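Phenylacetic acid degradation protein PaaI (Thermus thermophilus HB8, PDB 1WLU) probably hydrolyses acyl-CoA thioesters, as a hot dog fold thioesterase linked to the breakdown of phenylacetic acid. Local coordinates at residues Arg79-Val85 with Arg97-Glu103. Numbering follows the deposited sequence.
Sequences RVEARAV and RVEVVSE
The hydroxyl of Ser102 donates from OG to Arg79 O over 2.7 Å, meeting the carbonyl from above its plane, 38° out of it. This bond ends the antiparallel ladder of a beta hairpin in the hot dog sheet, where a side chain takes over from the backbone; OG reaches across because it stands anti to the backbone N (chi1 -179°). With an alanine in place of Ser102, Arg79 O is likely to lose this donor, weakening the pairing at the open end of the hairpin. Farther along, Glu81 with Val101, Arg83 with Glu99 and Val85 with Arg97 form hydrogen-bonded pairs, the straightest link running from Arg83 N to Glu99 O at 171°. Side chains alternate between two unlike faces of the sheet. On one, Val80 and Ala82 pack on Leu46 of helix 40-56, and Val80 CG2 presses on Val100 CG1 at a tight 3.4 Å, while Val98 sets CG1 against Ala82 CB and CG2 against Ala84 CB. On the other, the extended Arg83 lays a guanidinium face over Val101 CG2, 3.9 Å from the plane. At that group's edge, Glu81 OE1 forms a salt bridge with the guanidinium, receiving weak hydrogen bonds from both NE and NH2 of Arg83, and one water joins Arg83 NH1 to Glu99 OE1.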
ATOM      1  N   ARG A  79      25.244   7.770  -1.560  1.00 17.80           N
ATOM      2  CA  ARG A  79      24.730   8.340  -2.800  1.00 18.71           C
ATOM      3  C   ARG A  79      23.548   7.454  -3.165  1.00 18.14           C
ATOM      4  O   ARG A  79      23.687   6.232  -3.257  1.00 19.11           O
ATOM      5  CB  ARG A  79      25.788   8.273  -3.905  1.00 21.26           C
ATOM      6  CG  ARG A  79      26.963   9.224  -3.724  1.00 27.64           C
ATOM      7  CD  ARG A  79      26.543  10.669  -3.955  1.00 32.56           C
ATOM      8  NE  ARG A  79      27.691  11.570  -4.014  1.00 36.95           N
ATOM      9  CZ  ARG A  79      27.609  12.871  -4.280  1.00 39.23           C
ATOM     10  NH1 ARG A  79      26.429  13.430  -4.514  1.00 39.36           N
ATOM     11  NH2 ARG A  79      28.708  13.614  -4.315  1.00 40.76           N
ATOM     12  N   VAL A  80      22.388   8.061  -3.373  1.00 16.66           N
ATOM     13  CA  VAL A  80      21.194   7.294  -3.691  1.00 16.32           C
ATOM     14  C   VAL A  80      20.450   7.859  -4.897  1.00 15.66           C
ATOM     15  O   VAL A  80      20.489   9.061  -5.157  1.00 15.37           O
ATOM     16  CB  VAL A  80      20.263   7.250  -2.453  1.00 18.35           C
ATOM     17  CG1 VAL A  80      19.846   8.658  -2.073  1.00 20.53           C
ATOM     18  CG2 VAL A  80      19.057   6.367  -2.722  1.00 19.05           C
ATOM     19  N   GLU A  81      19.783   6.973  -5.629  1.00 14.76           N
ATOM     20  CA  GLU A  81      19.019   7.340  -6.817  1.00 16.08           C
ATOM     21  C   GLU A  81      17.626   6.730  -6.766  1.00 14.18           C
ATOM     22  O   GLU A  81      17.432   5.657  -6.193  1.00 15.02           O
ATOM     23  CB  GLU A  81      19.702   6.813  -8.081  1.00 19.06           C
ATOM     24  CG  GLU A  81      20.909   7.582  -8.561  1.00 23.06           C
ATOM     25  CD  GLU A  81      21.588   6.882  -9.724  1.00 22.56           C
ATOM     26  OE1 GLU A  81      20.904   6.116 -10.442  1.00 24.95           O
ATOM     27  OE2 GLU A  81      22.800   7.101  -9.925  1.00 27.57           O
ATOM     28  N   ALA A  82      16.665   7.417  -7.370  1.00 13.16           N
ATOM     29  CA  ALA A  82      15.295   6.923  -7.457  1.00 13.12           C
ATOM     30  C   ALA A  82      14.981   6.877  -8.950  1.00 13.42           C
ATOM     31  O   ALA A  82      14.990   7.907  -9.631  1.00 13.76           O
ATOM     32  CB  ALA A  82      14.338   7.853  -6.737  1.00 12.94           C
ATOM     33  N   ARG A  83      14.731   5.672  -9.452  1.00 12.51           N
ATOM     34  CA  ARG A  83      14.449   5.450 -10.866  1.00 13.17           C
ATOM     35  C   ARG A  83      12.976   5.136 -11.080  1.00 13.01           C
ATOM     36  O   ARG A  83      12.504   4.059 -10.711  1.00 12.84           O
ATOM     37  CB  ARG A  83      15.313   4.296 -11.373  1.00 13.50           C
ATOM     38  CG  ARG A  83      16.790   4.493 -11.073  1.00 16.26           C
ATOM     39  CD  ARG A  83      17.576   3.214 -11.250  1.00 19.61           C
ATOM     40  NE  ARG A  83      18.993   3.416 -10.959  1.00 21.65           N
ATOM     41  CZ  ARG A  83      19.900   2.447 -10.978  1.00 21.84           C
ATOM     42  NH1 ARG A  83      19.538   1.206 -11.273  1.00 23.16           N
ATOM     43  NH2 ARG A  83      21.171   2.721 -10.711  1.00 23.83           N
ATOM     44  N   ALA A  84      12.258   6.078 -11.686  1.00 12.51           N
ATOM     45  CA  ALA A  84      10.830   5.921 -11.929  1.00 11.56           C
ATOM     46  C   ALA A  84      10.511   5.477 -13.348  1.00 13.06           C
ATOM     47  O   ALA A  84      11.022   6.040 -14.316  1.00 13.63           O
ATOM     48  CB  ALA A  84      10.109   7.235 -11.625  1.00 13.18           C
ATOM     49  N   VAL A  85       9.668   4.455 -13.457  1.00 12.52           N
ATOM     50  CA  VAL A  85       9.238   3.937 -14.749  1.00 13.33           C
ATOM     51  C   VAL A  85       7.720   3.808 -14.726  1.00 13.91           C
ATOM     52  O   VAL A  85       7.118   3.561 -13.681  1.00 14.08           O
ATOM     53  CB  VAL A  85       9.860   2.556 -15.064  1.00 14.36           C
ATOM     54  CG1 VAL A  85      11.375   2.659 -15.085  1.00 15.42           C
ATOM     55  CG2 VAL A  85       9.402   1.524 -14.049  1.00 16.41           C
ATOM     56  N   ARG A  97       6.468   2.735 -10.927  1.00 12.15           N
ATOM     57  CA  ARG A  97       7.301   1.972 -10.011  1.00 13.00           C
ATOM     58  C   ARG A  97       8.594   2.763  -9.890  1.00 13.26           C
ATOM     59  O   ARG A  97       9.165   3.185 -10.898  1.00 13.98           O
ATOM     60  CB  ARG A  97       7.619   0.577 -10.556  1.00 14.87           C
ATOM     61  CG  ARG A  97       8.846  -0.042  -9.882  1.00 18.56           C
ATOM     62  CD  ARG A  97       9.046  -1.513 -10.204  1.00 21.60           C
ATOM     63  NE  ARG A  97       9.046  -1.792 -11.635  1.00 24.48           N
ATOM     64  CZ  ARG A  97       8.002  -2.273 -12.304  1.00 25.01           C
ATOM     65  NH1 ARG A  97       6.865  -2.534 -11.670  1.00 24.43           N
ATOM     66  NH2 ARG A  97       8.098  -2.496 -13.608  1.00 26.28           N
ATOM     67  N   VAL A  98       9.049   2.973  -8.662  1.00 11.77           N
ATOM     68  CA  VAL A  98      10.279   3.712  -8.441  1.00 12.16           C
ATOM     69  C   VAL A  98      11.245   2.901  -7.593  1.00 12.97           C
ATOM     70  O   VAL A  98      10.975   2.608  -6.427  1.00 13.39           O
ATOM     71  CB  VAL A  98      10.009   5.063  -7.738  1.00 12.22           C
ATOM     72  CG1 VAL A  98      11.303   5.860  -7.633  1.00 12.86           C
ATOM     73  CG2 VAL A  98       8.966   5.859  -8.514  1.00 14.83           C
ATOM     74  N   GLU A  99      12.366   2.521  -8.191  1.00 12.66           N
ATOM     75  CA  GLU A  99      13.380   1.762  -7.480  1.00 13.04           C
ATOM     76  C   GLU A  99      14.386   2.724  -6.862  1.00 13.23           C
ATOM     77  O   GLU A  99      14.911   3.607  -7.542  1.00 13.95           O
ATOM     78  CB  GLU A  99      14.092   0.803  -8.434  1.00 13.84           C
ATOM     79  CG  GLU A  99      13.267  -0.427  -8.789  1.00 15.98           C
ATOM     80  CD  GLU A  99      13.966  -1.343  -9.772  1.00 20.21           C
ATOM     81  OE1 GLU A  99      15.212  -1.305  -9.837  1.00 22.22           O
ATOM     82  OE2 GLU A  99      13.267  -2.110 -10.468  1.00 23.55           O
ATOM     83  N   VAL A 100      14.629   2.567  -5.566  1.00 13.19           N
ATOM     84  CA  VAL A 100      15.588   3.407  -4.856  1.00 12.75           C
ATOM     85  C   VAL A 100      16.848   2.560  -4.736  1.00 13.08           C
ATOM     86  O   VAL A 100      16.848   1.510  -4.087  1.00 14.13           O
ATOM     87  CB  VAL A 100      15.052   3.812  -3.469  1.00 13.07           C
ATOM     88  CG1 VAL A 100      16.049   4.715  -2.762  1.00 13.97           C
ATOM     89  CG2 VAL A 100      13.719   4.536  -3.632  1.00 14.67           C
ATOM     90  N   VAL A 101      17.914   3.027  -5.377  1.00 13.69           N
ATOM     91  CA  VAL A 101      19.172   2.298  -5.436  1.00 14.53           C
ATOM     92  C   VAL A 101      20.381   3.063  -4.914  1.00 15.56           C
ATOM     93  O   VAL A 101      20.501   4.270  -5.109  1.00 15.88           O
ATOM     94  CB  VAL A 101      19.456   1.888  -6.904  1.00 15.53           C
ATOM     95  CG1 VAL A 101      20.729   1.065  -6.992  1.00 17.34           C
ATOM     96  CG2 VAL A 101      18.269   1.117  -7.466  1.00 16.53           C
ATOM     97  N   SER A 102      21.278   2.347  -4.246  1.00 15.52           N
ATOM     98  CA  SER A 102      22.505   2.944  -3.732  1.00 16.46           C
ATOM     99  C   SER A 102      23.616   1.922  -3.902  1.00 18.24           C
ATOM    100  O   SER A 102      23.518   0.800  -3.406  1.00 18.46           O
ATOM    101  CB  SER A 102      22.367   3.322  -2.255  1.00 16.13           C
ATOM    102  OG  SER A 102      23.571   3.915  -1.782  1.00 18.27           O
ATOM    103  N   GLU A 103      24.662   2.314  -4.621  1.00 20.67           N
ATOM    104  CA  GLU A 103      25.800   1.439  -4.874  1.00 23.73           C
ATOM    105  C   GLU A 103      25.372   0.080  -5.428  1.00 23.30           C
ATOM    106  O   GLU A 103      25.857  -0.963  -4.989  1.00 24.84           O
ATOM    107  CB  GLU A 103      26.615   1.248  -3.592  1.00 25.90           C
ATOM    108  CG  GLU A 103      27.180   2.542  -3.018  1.00 30.20           C
ATOM    109  CD  GLU A 103      28.037   3.303  -4.013  1.00 33.76           C
ATOM    110  OE1 GLU A 103      29.000   2.712  -4.548  1.00 36.71           O
ATOM    111  OE2 GLU A 103      27.752   4.495  -4.259  1.00 35.64           O
TER
HETATM  112  O   HOH W   1      27.367   5.853  -1.787  1.00 24.67           O
HETATM  113  O   HOH W   2      16.655   0.132 -11.638  1.00 27.75           O